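Local atomic coordinates of AceL NrdHF-1-1 Intein (Metagenome, PDB entry 6ZGQ), a protein that is a linked, splice-inactive form of a naturally split class 3 intein, a protein segment that normally excises itself and joins its flanking sequences. Residues A[6-11]-A[141-146]; A[59-64]-A[68-73]; A[90-95]-A[118-123]. All coordinates share one frame; numbering follows the deposited sequence. Where two conformers were deposited one is given.

Interaction 1: residues A[6-11]-A[141-146]; sequences EALLVG and FVVTDE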
loop_
_atom_site.group_PDB
_atom_site.type_symbol
_atom_site.label_atom_id
_atom_site.label_comp_id
_atom_site.label_asym_id
_atom_site.label_seq_id
_atom_site.Cartn_x
_atom_site.Cartn_y
_atom_site.Cartn_z
ATOM N N GLU A 6 0.576 -10.279 5.799
ATOM C CA GLU A 6 0.871 -9.466 4.598
ATOM C C GLU A 6 -0.107 -8.267 4.525
ATOM O O GLU A 6 -0.513 -7.850 3.430
ATOM C CB GLU A 6 0.755 -10.356 3.346
ATOM C CG GLU A 6 1.553 -9.882 2.141
ATOM C CD GLU A 6 1.854 -10.998 1.155
ATOM O OE1 GLU A 6 0.913 -11.446 0.466
ATOM O OE2 GLU A 6 3.029 -11.427 1.068
ATOM N N ALA A 7 -0.424 -7.701 5.694
ATOM C CA ALA A 7 -1.609 -6.863 5.928
ATOM C C ALA A 7 -1.244 -5.399 6.214
ATOM O O ALA A 7 -0.064 -5.100 6.450
ATOM C CB ALA A 7 -2.387 -7.462 7.091
ATOM N N LEU A 8 -2.253 -4.517 6.174
ATOM C CA LEU A 8 -2.124 -3.070 6.446
ATOM C C LEU A 8 -2.838 -2.737 7.756
ATOM O O LEU A 8 -3.900 -3.318 8.008
ATOM C CB LEU A 8 -2.769 -2.267 5.309
ATOM C CG LEU A 8 -2.208 -2.544 3.918
ATOM C CD1 LEU A 8 -3.158 -2.053 2.839
ATOM C CD2 LEU A 8 -0.845 -1.891 3.764
ATOM N N LEU A 9 -2.281 -1.801 8.540
ATOM C CA LEU A 9 -2.839 -1.391 9.845
ATOM C C LEU A 9 -4.296 -0.984 9.670
ATOM O O LEU A 9 -4.622 -0.324 8.673
ATOM C CB LEU A 9 -2.049 -0.214 10.433
ATOM C CG LEU A 9 -2.480 0.227 11.832
ATOM C CD1 LEU A 9 -2.267 -0.901 12.825
ATOM C CD2 LEU A 9 -1.723 1.469 12.265
ATOM N N VAL A 10 -5.157 -1.375 10.619
ATOM C CA VAL A 10 -6.581 -0.985 10.613
ATOM C C VAL A 10 -6.669 0.537 10.443
ATOM O O VAL A 10 -5.791 1.266 10.945
ATOM C CB VAL A 10 -7.333 -1.459 11.891
ATOM C CG1 VAL A 10 -6.756 -0.840 13.161
ATOM C CG2 VAL A 10 -8.828 -1.180 11.791
ATOM N N GLY A 11 -7.678 0.991 9.691
ATOM C CA GLY A 11 -7.946 2.411 9.498
ATOM C C GLY A 11 -7.180 3.015 8.341
ATOM O O GLY A 11 -7.413 4.175 8.007
ATOM N N PHE A 141 -2.844 -1.882 -5.105
ATOM C CA PHE A 141 -3.967 -0.920 -5.059
ATOM C C PHE A 141 -3.540 0.369 -4.344
ATOM O O PHE A 141 -2.454 0.415 -3.760
ATOM C CB PHE A 141 -5.222 -1.556 -4.429
ATOM C CG PHE A 141 -5.014 -2.088 -3.032
ATOM C CD1 PHE A 141 -5.130 -1.253 -1.936
ATOM C CD2 PHE A 141 -4.700 -3.422 -2.819
ATOM C CE1 PHE A 141 -4.936 -1.734 -0.652
ATOM C CE2 PHE A 141 -4.506 -3.907 -1.540
ATOM C CZ PHE A 141 -4.616 -3.061 -0.456
ATOM N N VAL A 142 -4.380 1.405 -4.432
ATOM C CA VAL A 142 -4.065 2.760 -3.943
ATOM C C VAL A 142 -4.662 2.938 -2.540
ATOM O O VAL A 142 -5.843 2.633 -2.325
ATOM C CB VAL A 142 -4.572 3.851 -4.935
ATOM C CG1 VAL A 142 -4.268 5.265 -4.448
ATOM C CG2 VAL A 142 -3.946 3.655 -6.309
ATOM N N VAL A 143 -3.825 3.387 -1.601
ATOM C CA VAL A 143 -4.238 3.729 -0.225
ATOM C C VAL A 143 -4.040 5.236 -0.017
ATOM O O VAL A 143 -3.177 5.834 -0.679
ATOM C CB VAL A 143 -3.448 2.928 0.847
ATOM C CG1 VAL A 143 -3.819 1.450 0.816
ATOM C CG2 VAL A 143 -1.941 3.095 0.694
ATOM N N THR A 144 -4.856 5.825 0.865
ATOM C CA THR A 144 -4.787 7.242 1.263
ATOM C C THR A 144 -4.418 7.314 2.753
ATOM O O THR A 144 -5.074 6.654 3.570
ATOM C CB THR A 144 -6.143 7.912 1.015
ATOM O OG1 THR A 144 -6.578 7.527 -0.290
ATOM C CG2 THR A 144 -6.061 9.438 1.128
ATOM N N ASP A 145 -3.379 8.085 3.080
ATOM C CA ASP A 145 -2.904 8.268 4.460
ATOM C C ASP A 145 -3.718 9.371 5.152
ATOM O O ASP A 145 -4.630 9.929 4.529
ATOM C CB ASP A 145 -1.386 8.537 4.485
ATOM C CG ASP A 145 -0.978 9.871 3.847
ATOM O OD1 ASP A 145 -1.795 10.821 3.818
ATOM O OD2 ASP A 145 0.186 9.959 3.410
ATOM N N GLU A 146 -3.391 9.647 6.420
ATOM C CA GLU A 146 -4.079 10.648 7.269
ATOM C C GLU A 146 -3.988 12.078 6.714
ATOM O O GLU A 146 -4.790 12.926 7.112
ATOM C CB GLU A 146 -3.489 10.618 8.695
ATOM C CG GLU A 146 -3.642 9.284 9.429
ATOM C CD GLU A 146 -2.405 8.381 9.409
ATOM O OE1 GLU A 146 -1.266 8.888 9.299
ATOM O OE2 GLU A 146 -2.578 7.145 9.523
#
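Leu-8 and Val-143 lie opposite each other with their CA atoms 9.8 Å apart; no hydrogen bond joins 6-11 to 141-146, and they meet through side chains alone. Leu-8 reaches across this gap through one methyl, CD1. Leu-8 CD1 approaches the far end of the Phe-141 ring, 3.7 Å from Phe-141 CZ, the two side chains coming from opposite directions. A second apolar contact is looser: Leu-8 CD1 stands 4.1 Å from Val-143 CG1. Strand 8-9 belongs to a three-stranded antiparallel sheet with 128-135 and 49-55, whereas 140-144 pairs with 13-15 and 150-154, which makes this a small buried contact, covering 86 Å² in all, between two sheets of the beta-rich intein, consistent with the HINT fold of its family. The torsions explain the reach of the ring. Phe-141 carries CG between its own N and carbonyl carbon (chi1 58°), and this swings the ring toward Leu-8 although the CB bond itself is not directed there. Val-143, two residues on, sends its CB toward 6-11, and its side chain also touches Gln-68 and Thr-153.

Interaction 2: residues A[59-64]-A[68-73]; sequences YHFEGA and QKVSPN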
loop_
_atom_site.group_PDB
_atom_site.type_symbol
_atom_site.label_atom_id
_atom_site.label_comp_id
_atom_site.label_asym_id
_atom_site.label_seq_id
_atom_site.Cartn_x
_atom_site.Cartn_y
_atom_site.Cartn_z
ATOM N N TYR A 59 5.783 -2.121 10.338
ATOM C CA TYR A 59 6.788 -1.343 9.580
ATOM C C TYR A 59 6.106 -0.073 9.068
ATOM O O TYR A 59 5.160 -0.169 8.264
ATOM C CB TYR A 59 7.343 -2.142 8.396
ATOM C CG TYR A 59 8.412 -3.102 8.826
ATOM C CD1 TYR A 59 8.079 -4.331 9.379
ATOM C CD2 TYR A 59 9.756 -2.763 8.728
ATOM C CE1 TYR A 59 9.056 -5.216 9.793
ATOM C CE2 TYR A 59 10.741 -3.641 9.148
ATOM C CZ TYR A 59 10.384 -4.861 9.687
ATOM O OH TYR A 59 11.362 -5.728 10.095
ATOM N N HIS A 60 6.571 1.076 9.579
ATOM C CA HIS A 60 6.055 2.409 9.247
ATOM C C HIS A 60 7.061 3.096 8.326
ATOM O O HIS A 60 8.157 3.460 8.776
ATOM C CB HIS A 60 5.802 3.240 10.520
ATOM C CG HIS A 60 5.250 4.604 10.249
ATOM N ND1 HIS A 60 5.418 5.659 11.117
ATOM C CD2 HIS A 60 4.550 5.090 9.197
ATOM C CE1 HIS A 60 4.835 6.736 10.617
ATOM N NE2 HIS A 60 4.296 6.415 9.454
ATOM N N PHE A 61 6.691 3.191 7.041
ATOM C CA PHE A 61 7.429 3.929 6.002
ATOM C C PHE A 61 6.882 5.366 5.977
ATOM O O PHE A 61 5.671 5.523 5.866
ATOM C CB PHE A 61 7.218 3.262 4.631
ATOM C CG PHE A 61 7.810 1.879 4.509
ATOM C CD1 PHE A 61 7.147 0.771 5.021
ATOM C CD2 PHE A 61 9.017 1.684 3.861
ATOM C CE1 PHE A 61 7.685 -0.498 4.897
ATOM C CE2 PHE A 61 9.564 0.419 3.743
ATOM C CZ PHE A 61 8.897 -0.675 4.262
ATOM N N GLU A 62 7.748 6.383 6.106
ATOM C CA GLU A 62 7.323 7.797 6.173
ATOM C C GLU A 62 8.351 8.728 5.514
ATOM O O GLU A 62 9.519 8.745 5.911
ATOM C CB GLU A 62 7.078 8.243 7.625
ATOM C CG GLU A 62 6.477 9.647 7.731
ATOM C CD GLU A 62 6.101 10.072 9.143
ATOM O OE1 GLU A 62 6.563 9.446 10.118
ATOM O OE2 GLU A 62 5.337 11.051 9.279
ATOM N N GLY A 63 7.899 9.502 4.525
ATOM C CA GLY A 63 8.709 10.573 3.931
ATOM C C GLY A 63 8.124 11.072 2.623
ATOM O O GLY A 63 7.608 10.261 1.852
ATOM N N ALA A 64 8.170 12.395 2.424
ATOM C CA ALA A 64 7.916 13.061 1.137
ATOM C C ALA A 64 6.554 12.722 0.513
ATOM O O ALA A 64 6.476 12.486 -0.699
ATOM C CB ALA A 64 9.048 12.742 0.166
ATOM N N GLN A 68 2.970 4.608 4.804
ATOM C CA GLN A 68 2.330 3.284 4.881
ATOM C C GLN A 68 2.716 2.621 6.216
ATOM O O GLN A 68 3.873 2.729 6.648
ATOM C CB GLN A 68 2.722 2.420 3.672
ATOM C CG GLN A 68 2.229 3.014 2.357
ATOM C CD GLN A 68 2.364 2.093 1.166
ATOM O OE1 GLN A 68 2.822 0.952 1.273
ATOM N NE2 GLN A 68 1.956 2.593 0.007
ATOM N N LYS A 69 1.720 2.008 6.868
ATOM C CA LYS A 69 1.876 1.260 8.118
ATOM C C LYS A 69 1.424 -0.176 7.809
ATOM O O LYS A 69 0.230 -0.419 7.588
ATOM C CB LYS A 69 1.058 1.931 9.236
ATOM C CG LYS A 69 1.516 3.359 9.538
ATOM C CD LYS A 69 0.737 4.010 10.671
ATOM C CE LYS A 69 1.033 5.498 10.782
ATOM N NZ LYS A 69 0.205 6.303 9.840
ATOM N N VAL A 70 2.391 -1.092 7.737
ATOM C CA VAL A 70 2.194 -2.422 7.155
ATOM C C VAL A 70 2.775 -3.515 8.077
ATOM O O VAL A 70 3.614 -3.211 8.943
ATOM C CB VAL A 70 2.824 -2.463 5.736
ATOM C CG1 VAL A 70 2.380 -1.255 4.915
ATOM C CG2 VAL A 70 4.347 -2.509 5.795
ATOM N N SER A 71 2.310 -4.756 7.895
ATOM C CA SER A 71 2.854 -5.934 8.591
ATOM C C SER A 71 4.241 -6.273 8.034
ATOM O O SER A 71 4.572 -5.868 6.925
ATOM C CB SER A 71 1.910 -7.129 8.431
ATOM O OG SER A 71 0.618 -6.811 8.912
ATOM N N PRO A 72 5.067 -7.014 8.799
ATOM C CA PRO A 72 6.404 -7.402 8.328
ATOM C C PRO A 72 6.474 -8.017 6.916
ATOM O O PRO A 72 7.406 -7.692 6.178
ATOM C CB PRO A 72 6.857 -8.424 9.374
ATOM C CG PRO A 72 6.152 -8.004 10.623
ATOM C CD PRO A 72 4.810 -7.495 10.169
ATOM N N ASN A 73 5.492 -8.858 6.560
ATOM C CA ASN A 73 5.485 -9.612 5.287
ATOM C C ASN A 73 4.555 -8.989 4.249
ATOM O O ASN A 73 4.257 -9.639 3.245
ATOM C CB ASN A 73 5.093 -11.085 5.494
ATOM C CG ASN A 73 6.043 -11.815 6.417
ATOM O OD1 ASN A 73 7.259 -11.668 6.312
ATOM N ND2 ASN A 73 5.497 -12.603 7.323
#
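The beta hairpin of strands 57-63 and 66-70 is closed here by Tyr-59 pairing with Val-70, His-60 with Lys-69 and Phe-61 with Gln-68, the strands running antiparallel. Two hydrogen-bonded pairs, each with two bonds, flank a non-hydrogen-bonded one. In the outer, Tyr-59 N to Val-70 O is short and straight, 2.8 Å with 174° at the hydrogen, and Val-70 N to Tyr-59 O returns it. In the inner, Phe-61 N to Gln-68 O is 2.9 Å long and more bent at 149°, returned by Gln-68 N to Phe-61 O. In the non-hydrogen-bonded pair, His-60 and Lys-69 run side by side. With CG anti to the backbone N (chi1 -179°), the imidazole lies along the lysine chain, whose CE sits over one ring face 3.9 Å from the centroid, a CH-pi contact, while Lys-69 CG comes within 3.5 Å of His-60 CD2. Asp-67 holds both polar ends: OD2 accepts a bond from His-60 NE2, and OD1 forms a salt bridge with Lys-69 NZ, which is also paired with Glu-146. Replacing this histidine by alanine is likely to uncover the lysine methylenes and leave Asp-67 OD2 without its imidazole partner. On the sheet face carrying Tyr-59, Phe-61 and Val-70, Val-70 CG2 meets the edge of the Phe-61 ring at CE1. Past the strand end, Pro-72 crosses Tyr-59 at about a right angle, its CB 3.9 Å from Tyr-59 CE1.

Interaction 3: residues A[90-95]-A[118-123]; sequences KDFEPS and VKITHT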
loop_
_atom_site.group_PDB
_atom_site.type_symbol
_atom_site.label_atom_id
_atom_site.label_comp_id
_atom_site.label_asym_id
_atom_site.label_seq_id
_atom_site.Cartn_x
_atom_site.Cartn_y
_atom_site.Cartn_z
ATOM N N LYS A 90 9.747 -6.096 5.734
ATOM C CA LYS A 90 10.885 -6.407 6.615
ATOM C C LYS A 90 12.214 -6.551 5.850
ATOM O O LYS A 90 13.278 -6.417 6.468
ATOM C CB LYS A 90 10.608 -7.681 7.432
ATOM C CG LYS A 90 10.546 -8.964 6.611
ATOM C CD LYS A 90 10.153 -10.158 7.459
ATOM C CE LYS A 90 10.406 -11.468 6.732
ATOM N NZ LYS A 90 9.545 -12.556 7.263
ATOM N N ASP A 91 12.144 -6.820 4.537
ATOM C CA ASP A 91 13.323 -7.041 3.680
ATOM C C ASP A 91 13.735 -5.786 2.901
ATOM O O ASP A 91 14.858 -5.751 2.398
ATOM C CB ASP A 91 13.078 -8.204 2.698
ATOM C CG ASP A 91 12.917 -9.536 3.404
ATOM O OD1 ASP A 91 13.657 -9.780 4.379
ATOM O OD2 ASP A 91 12.042 -10.324 2.996
ATOM N N PHE A 92 12.858 -4.773 2.816
ATOM C CA PHE A 92 13.090 -3.603 1.943
ATOM C C PHE A 92 14.313 -2.813 2.408
ATOM O O PHE A 92 14.386 -2.406 3.574
ATOM C CB PHE A 92 11.867 -2.673 1.852
ATOM C CG PHE A 92 12.056 -1.537 0.875
ATOM C CD1 PHE A 92 11.859 -1.727 -0.488
ATOM C CD2 PHE A 92 12.468 -0.288 1.313
ATOM C CE1 PHE A 92 12.052 -0.691 -1.386
ATOM C CE2 PHE A 92 12.666 0.748 0.418
ATOM C CZ PHE A 92 12.460 0.547 -0.935
ATOM N N GLU A 93 15.264 -2.621 1.485
ATOM C CA GLU A 93 16.458 -1.790 1.698
ATOM C C GLU A 93 16.398 -0.607 0.730
ATOM O O GLU A 93 16.464 -0.795 -0.485
ATOM C CB GLU A 93 17.752 -2.602 1.502
ATOM C CG GLU A 93 17.916 -3.765 2.482
ATOM C CD GLU A 93 18.177 -3.359 3.936
ATOM O OE1 GLU A 93 17.863 -2.213 4.333
ATOM O OE2 GLU A 93 18.687 -4.209 4.703
ATOM N N PRO A 94 16.243 0.627 1.262
ATOM C CA PRO A 94 16.163 1.800 0.394
ATOM C C PRO A 94 17.450 2.002 -0.410
ATOM O O PRO A 94 18.536 1.670 0.069
ATOM C CB PRO A 94 15.914 2.971 1.368
ATOM C CG PRO A 94 16.288 2.466 2.714
ATOM C CD PRO A 94 16.106 0.975 2.687
ATOM N N SER A 95 17.287 2.510 -1.634
ATOM C CA SER A 95 18.389 2.871 -2.537
ATOM C C SER A 95 17.911 4.006 -3.457
ATOM O O SER A 95 16.692 4.178 -3.641
ATOM C CB SER A 95 18.853 1.661 -3.349
ATOM O OG SER A 95 17.771 1.054 -4.027
ATOM N N VAL A 118 12.588 8.151 2.451
ATOM C CA VAL A 118 11.513 7.530 3.250
ATOM C C VAL A 118 12.149 6.776 4.423
ATOM O O VAL A 118 12.861 5.787 4.209
ATOM C CB VAL A 118 10.659 6.563 2.385
ATOM C CG1 VAL A 118 9.564 5.870 3.198
ATOM C CG2 VAL A 118 10.042 7.307 1.207
ATOM N N LYS A 119 11.908 7.294 5.632
ATOM C CA LYS A 119 12.337 6.711 6.908
ATOM C C LYS A 119 11.529 5.420 7.161
ATOM O O LYS A 119 10.327 5.384 6.849
ATOM C CB LYS A 119 12.104 7.756 8.013
ATOM C CG LYS A 119 12.461 7.354 9.437
ATOM C CD LYS A 119 12.315 8.533 10.391
ATOM C CE LYS A 119 10.857 8.874 10.669
ATOM N NZ LYS A 119 10.721 10.165 11.395
ATOM N N ILE A 120 12.190 4.386 7.690
ATOM C CA ILE A 120 11.553 3.094 8.017
ATOM C C ILE A 120 11.705 2.829 9.521
ATOM O O ILE A 120 12.838 2.802 10.020
ATOM C CB ILE A 120 12.171 1.916 7.220
ATOM C CG1 ILE A 120 12.252 2.248 5.722
ATOM C CG2 ILE A 120 11.367 0.636 7.451
ATOM C CD1 ILE A 120 13.040 1.242 4.908
ATOM N N THR A 121 10.569 2.643 10.205
ATOM C CA THR A 121 10.498 2.299 11.643
ATOM C C THR A 121 9.860 0.915 11.771
ATOM O O THR A 121 8.778 0.698 11.211
ATOM C CB THR A 121 9.655 3.343 12.408
ATOM O OG1 THR A 121 10.167 4.640 12.090
ATOM C CG2 THR A 121 9.715 3.131 13.927
ATOM N N HIS A 122 10.553 -0.004 12.464
ATOM C CA HIS A 122 10.020 -1.321 12.864
ATOM C C HIS A 122 9.697 -1.226 14.359
ATOM O O HIS A 122 10.611 -1.013 15.148
ATOM C CB HIS A 122 11.051 -2.429 12.593
ATOM C CG HIS A 122 10.545 -3.814 12.846
ATOM N ND1 HIS A 122 11.388 -4.893 12.984
ATOM C CD2 HIS A 122 9.289 -4.295 12.997
ATOM C CE1 HIS A 122 10.673 -5.983 13.196
ATOM N NE2 HIS A 122 9.395 -5.648 13.208
ATOM N N THR A 123 8.410 -1.337 14.704
ATOM C CA THR A 123 7.890 -1.136 16.063
ATOM C C THR A 123 7.222 -2.414 16.560
ATOM O O THR A 123 6.506 -3.065 15.791
ATOM C CB THR A 123 6.887 0.048 16.076
ATOM O OG1 THR A 123 7.567 1.216 15.614
ATOM C CG2 THR A 123 6.302 0.324 17.469
#
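Ile-120, on an outer strand of the three-stranded antiparallel sheet 66-70, 57-63 and 119-125, meets Phe-92 and Pro-94 of the irregular loop that links strands 83-88 and 98-104. The contact thus packs a connecting loop against a sheet strand of this beta-rich intein, and the backbones stay well separated: the closest CA pair, Pro-94 and Val-118, is 7.9 Å apart.

The interaction is wholly apolar, with no hydrogen bond between the two segments, and 118 Å² is buried in all. A single methyl, Ile-120 CD1, does the touching. Ile-120 CD1 lies 3.8 Å from Pro-94 CD, the isoleucine end pointing at the CD corner of the proline ring. Ile-120 was deposited in two conformers, so these contacts hold for one of them. In that one, CG1 is anti to the carbonyl carbon (chi1 -49°) and chi2 is extended at 171°, which carries CD1 out from the strand toward the loop.

The aromatic part is a contact at a ring edge. Phe-92 and Ile-120 cross at about a right angle, and Ile-120 CD1 comes to the Phe-92 ring in its plane, on the CD2 side, instead of over a face; it therefore meets the ring hydrogens and makes no CH-pi contact. The ring is further engaged by residues on the strands beyond: Tyr-78 meets it edge-to-face, Phe-100 with planes about 35° apart, and Lys-98 by a cation-pi interaction.

Within the loop, Phe-92 CD2 and Pro-94 CD are themselves 4.1 Å apart, so the isoleucine methyl sits in the notch between them, with Ile-120 CD1 3.9 Å from Phe-92 CD2.

The hairpin of interaction 2 lies between the other two contacts, its centre 9 Å from that of interaction 1 and 7 Å from that of interaction 3, whereas interactions 1 and 3 are 16 Å apart and do not touch. Toward interaction 1 it is joined by Ala-7 O to Ser-71 N at 2.8 Å and by the packing of Leu-8 CD2 on Val-70 CG1 at 3.5 Å. Toward interaction 3, His-60 N lies 2.8 Å from Thr-121 O across neighbouring strands, and Asn-73 OD1 2.6 Å from Lys-90 NZ. The sequence Ser-71 to His-74 resembles the block B motif of inteins, and Leu-8 of interaction 1 packs on His-74.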